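Local coordinates for protein polyketide biosynthesis cytochrome P450 PksS (Bacillus subtilis, PDB 4YZR) that oxidises dihydrobacillaene as a heme-dependent cytochrome P450 monooxygenase in the biosynthesis of the polyketide antibiotic bacillaene, at residues S147-I152 against R359-I364; I343-G346 against F351-G354. All coordinates share one frame; numbering follows the deposited sequence.

Interaction 1. Residues S147-I152 against R359-I364; sequences SPLPFI and RLEGHI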
ATOM      1  N   SER A 147     -12.767   1.546  -3.542  1.00  9.91           N
ATOM      2  CA  SER A 147     -12.507   2.605  -2.564  0.50 10.54           C
ATOM      3  C   SER A 147     -13.275   2.433  -1.256  1.00 11.41           C
ATOM      4  O   SER A 147     -12.707   2.524  -0.168  1.00 11.69           O
ATOM      5  CB  SER A 147     -12.755   3.984  -3.203  0.50 11.82           C
ATOM      6  OG  SER A 147     -11.945   4.203  -4.358  0.50 11.35           O
ATOM      7  N   PRO A 148     -14.598   2.127  -1.267  1.00  9.87           N
ATOM      8  CA  PRO A 148     -15.346   2.083   0.018  1.00 10.64           C
ATOM      9  C   PRO A 148     -15.014   0.910   0.860  1.00 10.88           C
ATOM     10  O   PRO A 148     -14.974   1.027   2.055  1.00 12.40           O
ATOM     11  CB  PRO A 148     -16.841   2.110  -0.384  1.00 12.12           C
ATOM     12  CG  PRO A 148     -16.806   1.741  -1.831  1.00 13.24           C
ATOM     13  CD  PRO A 148     -15.531   2.172  -2.437  1.00 11.49           C
ATOM     14  N   LEU A 149     -14.697  -0.252   0.299  1.00 10.03           N
ATOM     15  CA  LEU A 149     -14.527  -1.440   1.119  1.00 11.04           C
ATOM     16  C   LEU A 149     -13.389  -1.256   2.122  1.00  9.20           C
ATOM     17  O   LEU A 149     -13.618  -1.390   3.346  1.00 10.01           O
ATOM     18  CB  LEU A 149     -14.447  -2.712   0.331  1.00 11.21           C
ATOM     19  CG  LEU A 149     -14.295  -3.993   1.137  1.00 12.82           C
ATOM     20  CD1 LEU A 149     -15.011  -5.240   0.516  1.00 16.16           C
ATOM     21  CD2 LEU A 149     -12.913  -4.354   1.528  1.00 15.53           C
ATOM     22  N   PRO A 150     -12.180  -0.850   1.713  1.00  8.77           N
ATOM     23  CA  PRO A 150     -11.075  -0.697   2.687  1.00  8.85           C
ATOM     24  C   PRO A 150     -11.407   0.384   3.673  1.00  9.10           C
ATOM     25  O   PRO A 150     -10.965   0.306   4.850  1.00  9.02           O
ATOM     26  CB  PRO A 150      -9.893  -0.426   1.827  1.00  9.52           C
ATOM     27  CG  PRO A 150     -10.240  -1.076   0.480  1.00  9.88           C
ATOM     28  CD  PRO A 150     -11.686  -0.740   0.318  1.00  9.92           C
ATOM     29  N   PHE A 151     -12.064   1.454   3.246  1.00  9.42           N
ATOM     30  CA  PHE A 151     -12.456   2.522   4.176  1.00  9.55           C
ATOM     31  C   PHE A 151     -13.377   2.037   5.245  1.00  9.56           C
ATOM     32  O   PHE A 151     -13.172   2.403   6.443  1.00 10.14           O
ATOM     33  CB  PHE A 151     -13.053   3.701   3.408  1.00 11.10           C
ATOM     34  CG  PHE A 151     -13.484   4.856   4.320  1.00 10.63           C
ATOM     35  CD1 PHE A 151     -12.564   5.772   4.692  1.00 13.76           C
ATOM     36  CD2 PHE A 151     -14.719   4.880   4.821  1.00 12.11           C
ATOM     37  CE1 PHE A 151     -13.000   6.796   5.617  1.00 14.72           C
ATOM     38  CE2 PHE A 151     -15.124   5.876   5.653  1.00 15.16           C
ATOM     39  CZ  PHE A 151     -14.256   6.764   6.063  1.00 13.16           C
ATOM     40  N   ILE A 152     -14.362   1.249   4.914  1.00  9.67           N
ATOM     41  CA  ILE A 152     -15.268   0.754   5.939  1.00 10.35           C
ATOM     42  C   ILE A 152     -14.536  -0.243   6.864  1.00  9.49           C
ATOM     43  O   ILE A 152     -14.732  -0.236   8.066  1.00 10.67           O
ATOM     44  CB  ILE A 152     -16.545   0.136   5.340  1.00 10.80           C
ATOM     45  CG1 ILE A 152     -17.269   1.226   4.454  1.00 11.54           C
ATOM     46  CG2 ILE A 152     -17.475  -0.398   6.442  1.00 12.14           C
ATOM     47  CD1 ILE A 152     -18.306   0.622   3.571  1.00 14.04           C
ATOM     48  N   ARG A 359      -4.399  -9.110   2.268  1.00  8.93           N
ATOM     49  CA  ARG A 359      -4.673 -10.367   1.631  1.00  9.76           C
ATOM     50  C   ARG A 359      -6.085 -10.832   1.895  1.00  9.02           C
ATOM     51  O   ARG A 359      -6.745 -11.359   0.979  1.00 10.78           O
ATOM     52  CB  ARG A 359      -3.689 -11.433   2.116  1.00  9.85           C
ATOM     53  CG  ARG A 359      -2.293 -11.277   1.534  1.00 10.51           C
ATOM     54  CD  ARG A 359      -1.300 -12.218   2.188  1.00 12.58           C
ATOM     55  NE  ARG A 359      -0.064 -12.288   1.405  1.00 11.69           N
ATOM     56  CZ  ARG A 359       1.194 -12.300   1.847  1.00 12.15           C
ATOM     57  NH1 ARG A 359       1.491 -12.138   3.090  1.00 13.67           N
ATOM     58  NH2 ARG A 359       2.182 -12.397   0.929  1.00 12.19           N
ATOM     59  N   LEU A 360      -6.640 -10.606   3.094  1.00  8.70           N
ATOM     60  CA  LEU A 360      -7.993 -11.033   3.396  1.00  9.00           C
ATOM     61  C   LEU A 360      -8.970 -10.195   2.654  1.00  8.69           C
ATOM     62  O   LEU A 360      -9.999 -10.695   2.110  1.00  9.45           O
ATOM     63  CB  LEU A 360      -8.202 -10.956   4.862  1.00  9.77           C
ATOM     64  CG  LEU A 360      -9.594 -11.379   5.394  1.00 11.17           C
ATOM     65  CD1 LEU A 360      -9.925 -12.814   5.022  1.00 12.26           C
ATOM     66  CD2 LEU A 360      -9.647 -11.230   6.876  1.00 13.97           C
ATOM     67  N   GLU A 361      -8.783  -8.870   2.590  1.00  8.78           N
ATOM     68  CA  GLU A 361      -9.661  -8.039   1.822  1.00  9.47           C
ATOM     69  C   GLU A 361      -9.663  -8.428   0.396  1.00  9.41           C
ATOM     70  O   GLU A 361     -10.724  -8.475  -0.281  1.00 10.15           O
ATOM     71  CB  GLU A 361      -9.325  -6.534   1.962  1.00  9.75           C
ATOM     72  CG  GLU A 361      -9.558  -5.997   3.348  1.00  9.94           C
ATOM     73  CD  GLU A 361      -9.327  -4.499   3.483  1.00 12.45           C
ATOM     74  OE1 GLU A 361      -9.749  -3.730   2.585  1.00 13.73           O
ATOM     75  OE2 GLU A 361      -8.795  -4.032   4.535  1.00 12.85           O
ATOM     76  N   GLY A 362      -8.531  -8.682  -0.201  1.00  9.72           N
ATOM     77  CA  GLY A 362      -8.412  -9.112  -1.601  1.00 10.27           C
ATOM     78  C   GLY A 362      -9.129 -10.429  -1.793  1.00 10.11           C
ATOM     79  O   GLY A 362      -9.920 -10.567  -2.761  1.00 10.50           O
ATOM     80  N   HIS A 363      -8.888 -11.410  -0.968  1.00  9.33           N
ATOM     81  CA  HIS A 363      -9.564 -12.737  -1.064  1.00 10.68           C
ATOM     82  C   HIS A 363     -11.053 -12.511  -1.127  1.00 11.86           C
ATOM     83  O   HIS A 363     -11.702 -13.052  -2.038  1.00 12.37           O
ATOM     84  CB  HIS A 363      -9.107 -13.541   0.169  1.00 12.27           C
ATOM     85  CG  HIS A 363      -9.788 -14.849   0.353  1.00 16.93           C
ATOM     86  ND1 HIS A 363     -11.141 -15.038   0.543  1.00 21.15           N
ATOM     87  CD2 HIS A 363      -9.216 -16.040   0.534  1.00 19.09           C
ATOM     88  CE1 HIS A 363     -11.369 -16.315   0.866  1.00 19.38           C
ATOM     89  NE2 HIS A 363     -10.223 -16.949   0.804  1.00 21.87           N
ATOM     90  N   ILE A 364     -11.586 -11.788  -0.173  1.00 10.20           N
ATOM     91  CA  ILE A 364     -13.020 -11.641  -0.037  1.00  9.96           C
ATOM     92  C   ILE A 364     -13.547 -10.885  -1.221  1.00 10.72           C
ATOM     93  O   ILE A 364     -14.566 -11.252  -1.850  1.00 12.01           O
ATOM     94  CB  ILE A 364     -13.378 -11.001   1.261  1.00 10.98           C
ATOM     95  CG1 ILE A 364     -13.090 -11.976   2.375  1.00 12.28           C
ATOM     96  CG2 ILE A 364     -14.832 -10.562   1.248  1.00 11.12           C
ATOM     97  CD1 ILE A 364     -13.064 -11.427   3.770  1.00 12.84           C
TER

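Interaction 2. Residues I343-G346 against F351-G354; sequences ISFG and FCLG. With HEM (protoporphyrin IX containing Fe), chain C.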
ATOM      1  N   ILE A 343       7.959  -8.955  -3.918  1.00  8.29           N
ATOM      2  CA  ILE A 343       8.284  -7.999  -2.877  1.00  9.12           C
ATOM      3  C   ILE A 343       7.283  -6.821  -2.787  1.00  8.36           C
ATOM      4  O   ILE A 343       7.613  -5.729  -2.403  1.00  8.52           O
ATOM      5  CB  ILE A 343       9.713  -7.474  -2.975  1.00  9.81           C
ATOM      6  CG1 ILE A 343      10.058  -6.795  -4.280  1.00 10.36           C
ATOM      7  CG2 ILE A 343      10.708  -8.620  -2.703  1.00 12.68           C
ATOM      8  CD1 ILE A 343      11.364  -5.932  -4.178  1.00 12.05           C
ATOM      9  N   SER A 344       6.046  -7.137  -3.147  1.00  7.78           N
ATOM     10  CA  SER A 344       4.997  -6.106  -3.071  1.00  7.88           C
ATOM     11  C   SER A 344       4.708  -5.574  -1.694  1.00  8.27           C
ATOM     12  O   SER A 344       4.179  -4.477  -1.550  1.00  8.24           O
ATOM     13  CB  SER A 344       3.749  -6.538  -3.669  1.00  8.19           C
ATOM     14  OG  SER A 344       4.010  -6.906  -5.080  1.00 10.69           O
ATOM     15  N   PHE A 345       5.025  -6.369  -0.681  1.00  8.11           N
ATOM     16  CA  PHE A 345       4.904  -6.009   0.782  1.00  7.87           C
ATOM     17  C   PHE A 345       6.269  -5.603   1.350  1.00  8.80           C
ATOM     18  O   PHE A 345       6.439  -5.516   2.555  1.00  8.93           O
ATOM     19  CB  PHE A 345       4.273  -7.108   1.555  1.00  7.39           C
ATOM     20  CG  PHE A 345       2.836  -7.370   1.258  1.00  7.87           C
ATOM     21  CD1 PHE A 345       1.876  -6.376   1.388  1.00  7.99           C
ATOM     22  CD2 PHE A 345       2.345  -8.660   0.952  1.00  8.08           C
ATOM     23  CE1 PHE A 345       0.551  -6.570   1.192  1.00  8.06           C
ATOM     24  CE2 PHE A 345       1.020  -8.906   0.776  1.00  8.48           C
ATOM     25  CZ  PHE A 345       0.115  -7.884   0.909  1.00  8.54           C
ATOM     26  N   GLY A 346       7.279  -5.413   0.471  1.00  9.01           N
ATOM     27  CA  GLY A 346       8.628  -5.139   0.914  1.00  9.82           C
ATOM     28  C   GLY A 346       9.278  -6.422   1.346  1.00 10.83           C
ATOM     29  O   GLY A 346       8.964  -7.523   0.886  1.00 11.53           O
ATOM     30  N   PHE A 351       8.817  -5.273   6.538  1.00 10.19           N
ATOM     31  CA  PHE A 351       7.830  -5.994   5.762  1.00 10.06           C
ATOM     32  C   PHE A 351       6.436  -5.595   6.277  1.00 10.37           C
ATOM     33  O   PHE A 351       6.126  -5.604   7.493  1.00 10.56           O
ATOM     34  CB  PHE A 351       8.036  -7.497   5.959  1.00 10.87           C
ATOM     35  CG  PHE A 351       7.053  -8.361   5.239  1.00 10.54           C
ATOM     36  CD1 PHE A 351       7.268  -8.728   3.929  1.00 10.72           C
ATOM     37  CD2 PHE A 351       5.866  -8.701   5.786  1.00 11.81           C
ATOM     38  CE1 PHE A 351       6.338  -9.469   3.256  1.00 10.66           C
ATOM     39  CE2 PHE A 351       4.922  -9.414   5.103  1.00 11.85           C
ATOM     40  CZ  PHE A 351       5.153  -9.843   3.836  1.00 11.29           C
ATOM     41  N   CYS A 352       5.505  -5.414   5.331  1.00  8.88           N
ATOM     42  CA  CYS A 352       4.191  -4.894   5.695  1.00  8.46           C
ATOM     43  C   CYS A 352       3.533  -5.599   6.808  1.00  8.54           C
ATOM     44  O   CYS A 352       3.198  -6.734   6.772  1.00 10.15           O
ATOM     45  CB  CYS A 352       3.335  -4.993   4.434  1.00  8.29           C
ATOM     46  SG  CYS A 352       1.643  -4.369   4.670  1.00  9.21           S
ATOM     47  N   LEU A 353       3.190  -4.819   7.820  1.00  9.13           N
ATOM     48  CA  LEU A 353       2.423  -5.281   8.976  1.00 10.59           C
ATOM     49  C   LEU A 353       1.027  -5.694   8.640  1.00  9.99           C
ATOM     50  O   LEU A 353       0.459  -6.588   9.213  1.00 10.52           O
ATOM     51  CB  LEU A 353       2.422  -4.181  10.022  1.00 13.04           C
ATOM     52  CG  LEU A 353       1.683  -4.498  11.361  1.00 15.52           C
ATOM     53  CD1 LEU A 353       2.492  -5.473  12.171  1.00 18.04           C
ATOM     54  CD2 LEU A 353       1.402  -3.200  12.051  1.00 17.28           C
ATOM     55  N   GLY A 354       0.463  -4.984   7.701  1.00  9.35           N
ATOM     56  CA  GLY A 354      -0.949  -5.209   7.309  1.00 10.27           C
ATOM     57  C   GLY A 354      -1.148  -6.261   6.274  1.00  9.78           C
ATOM     58  O   GLY A 354      -2.283  -6.472   5.839  1.00 10.16           O
TER
HETATM   59  CHA HEM C 502       4.853  -1.420   5.271  0.93  8.82           C
HETATM   60  CHB HEM C 502       2.826  -2.533   1.028  0.93  7.20           C
HETATM   61  CHC HEM C 502      -1.541  -2.649   3.163  0.93  7.08           C
HETATM   62  CHD HEM C 502       0.500  -1.392   7.319  0.93  9.16           C
HETATM   63  C1A HEM C 502       4.690  -1.688   3.932  0.93  7.99           C
HETATM   64  C2A HEM C 502       5.729  -1.818   2.901  0.93  7.57           C
HETATM   65  C3A HEM C 502       5.153  -2.057   1.751  0.93  7.39           C
HETATM   66  C4A HEM C 502       3.716  -2.197   2.001  0.93  7.26           C
HETATM   67  CMA HEM C 502       5.791  -2.141   0.422  0.93  8.20           C
HETATM   68  CAA HEM C 502       7.218  -1.539   3.141  0.93  9.04           C
HETATM   69  CBA HEM C 502       7.578  -0.145   2.903  0.93 10.10           C
HETATM   70  CGA HEM C 502       9.104   0.270   3.060  0.93 10.28           C
HETATM   71  O1A HEM C 502       9.330   1.467   2.666  0.93 11.37           O
HETATM   72  O2A HEM C 502       9.796  -0.592   3.455  0.93 11.17           O
HETATM   73  C1B HEM C 502       1.454  -2.650   1.238  0.93  6.53           C
HETATM   74  C2B HEM C 502       0.485  -3.049   0.270  0.93  6.25           C
HETATM   75  C3B HEM C 502      -0.752  -3.091   0.823  0.93  6.89           C
HETATM   76  C4B HEM C 502      -0.542  -2.702   2.219  0.93  6.77           C
HETATM   77  CMB HEM C 502       0.860  -3.358  -1.105  0.93  7.64           C
HETATM   78  CAB HEM C 502      -2.060  -3.415   0.281  0.93  7.88           C
HETATM   79  CBB HEM C 502      -2.189  -4.110  -0.794  0.93 13.04           C
HETATM   80  C1C HEM C 502      -1.419  -2.362   4.497  0.93  7.48           C
HETATM   81  C2C HEM C 502      -2.427  -2.286   5.480  0.93  7.93           C
HETATM   82  C3C HEM C 502      -1.845  -1.921   6.695  0.93  8.92           C
HETATM   83  C4C HEM C 502      -0.458  -1.734   6.411  0.93  7.84           C
HETATM   84  CMC HEM C 502      -3.839  -2.721   5.190  0.93  8.96           C
HETATM   85  CAC HEM C 502      -2.474  -1.730   7.992  0.93 10.30           C
HETATM   86  CBC HEM C 502      -3.699  -1.380   8.148  0.93 16.19           C
HETATM   87  C1D HEM C 502       1.859  -1.264   7.156  0.93  8.11           C
HETATM   88  C2D HEM C 502       2.776  -0.832   8.182  0.93  9.68           C
HETATM   89  C3D HEM C 502       4.009  -0.867   7.597  0.93  8.96           C
HETATM   90  C4D HEM C 502       3.847  -1.330   6.204  0.93  8.13           C
HETATM   91  CMD HEM C 502       2.446  -0.514   9.624  0.93  9.90           C
HETATM   92  CAD HEM C 502       5.339  -0.553   8.231  0.93  9.65           C
HETATM   93  CBD HEM C 502       5.986  -1.756   8.843  0.93  9.97           C
HETATM   94  CGD HEM C 502       7.313  -1.491   9.618  0.93 10.07           C
HETATM   95  O1D HEM C 502       7.875  -0.418   9.374  0.93 11.16           O
HETATM   96  O2D HEM C 502       7.699  -2.415  10.361  0.93 12.42           O
HETATM   97  NA  HEM C 502       3.513  -2.020   3.340  0.93  7.60           N
HETATM   98  NB  HEM C 502       0.785  -2.496   2.430  0.93  7.37           N
HETATM   99  NC  HEM C 502      -0.228  -2.045   5.089  0.93  8.26           N
HETATM  100  ND  HEM C 502       2.495  -1.536   5.968  0.93  8.19           N
HETATM  101 FE   HEM C 502       1.658  -2.086   4.237  0.93  7.61          FE

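Interaction 1. Residues S147-I152 against R359-I364
Glu361 reaches across from helix 355-372 (L) and sets one carboxylate oxygen, OE1, against Pro150 and Leu149 of helix 148-158 (E). The tight part of the contact is confined to this oxygen. OE1 lies 3.3 Å from Pro150 CA, and the proline ring flanks it through CB and CG, each 3.4 Å from OE1. From Leu149, CD2 comes to 3.4 Å of the same OE1. These are van der Waals contacts of a polar atom with carbon. The reach is explained by the torsions: CG of Glu361 stands anti to the carbonyl carbon (chi1 -66°), and the chain is extended beyond it (chi2 -176°). The Leu149 and Glu361 side chains run alongside each other, headed opposite ways.

Elsewhere the fit is loose. The nearest CA atoms, of Pro150 and Glu361, are 7.5 Å apart, only 140 Å² is buried, and Ile364 CG2 stays 5.4 Å from Leu149 CD1. The partly exposed Arg359 turns to a salt bridge with Glu279. Around the pair, in the D-E-I-L bundle of the P450 core, helix 228-259 (I) packs on Pro150 through Val247 and Leu250 and on Glu361 through Thr246, while helix 119-133 (D) meets Leu149 at Leu129.

Interaction 2. Residues I343-G346 against F351-G354
Phe345 and Cys352 are joined by a backbone hydrogen bond in which Cys352 N donates to Phe345 O, with an N-O distance of 2.9 Å and an N-H...O angle of 161°; the donor lies in the carbonyl plane. Beginning at its CB, the Phe345 side chain first meets the Phe351 ring, with CB 3.6 Å from Phe351 CE1. Its CG then passes Cys352 CB, and CD1 approaches that carbon more closely, at 3.6 Å. Beyond it, CE1 reaches the porphyrin at C2B, 3.6 Å away. On the other edge of the ring, CD2 comes loosely toward Phe351 CZ. The two phenyl rings are oblique, with planes at 63°.

This is the cysteine-ligand loop of the cytochrome P450 fold: a chi1 of -179° puts Cys352 SG anti to the backbone N and carries it to the heme iron, which it binds at 2.3 Å, while SG also lies obliquely beside the Phe345 ring. A type I beta turn from Ile343 to Gly346 presents Phe345 to the loop. Gly346 N is 3.6 Å from the heme methyl CMA. Gly346 O lies at the edge of the Phe351 ring, near its plane. At the N-cap of helix 355-372, Gly354 packs its CA 3.5 Å from HEM C3C.

Overall arrangement
From the N terminus, the chain first supplies 147-152, running into helix 148-158. It then runs through 206 residues, including the long helix 228-259, before 359-364 closes the large loop of interaction 1. Interaction 2 is nested inside that loop: only four residues separate 343-346 from 351-354, so it closes a short heme-binding loop leading directly into helix 355-372. That helix links the two, since it starts right after the cysteine loop and carries Glu361 in its second turn. The centres are about 16 Å apart, yet they touch where Arg359 CZ packs 3.6 Å from Phe345 CE2. Interaction 1 ties helix 148-158 to helix 355-372, while interaction 2 joins turn 343-346 to the cysteine segment.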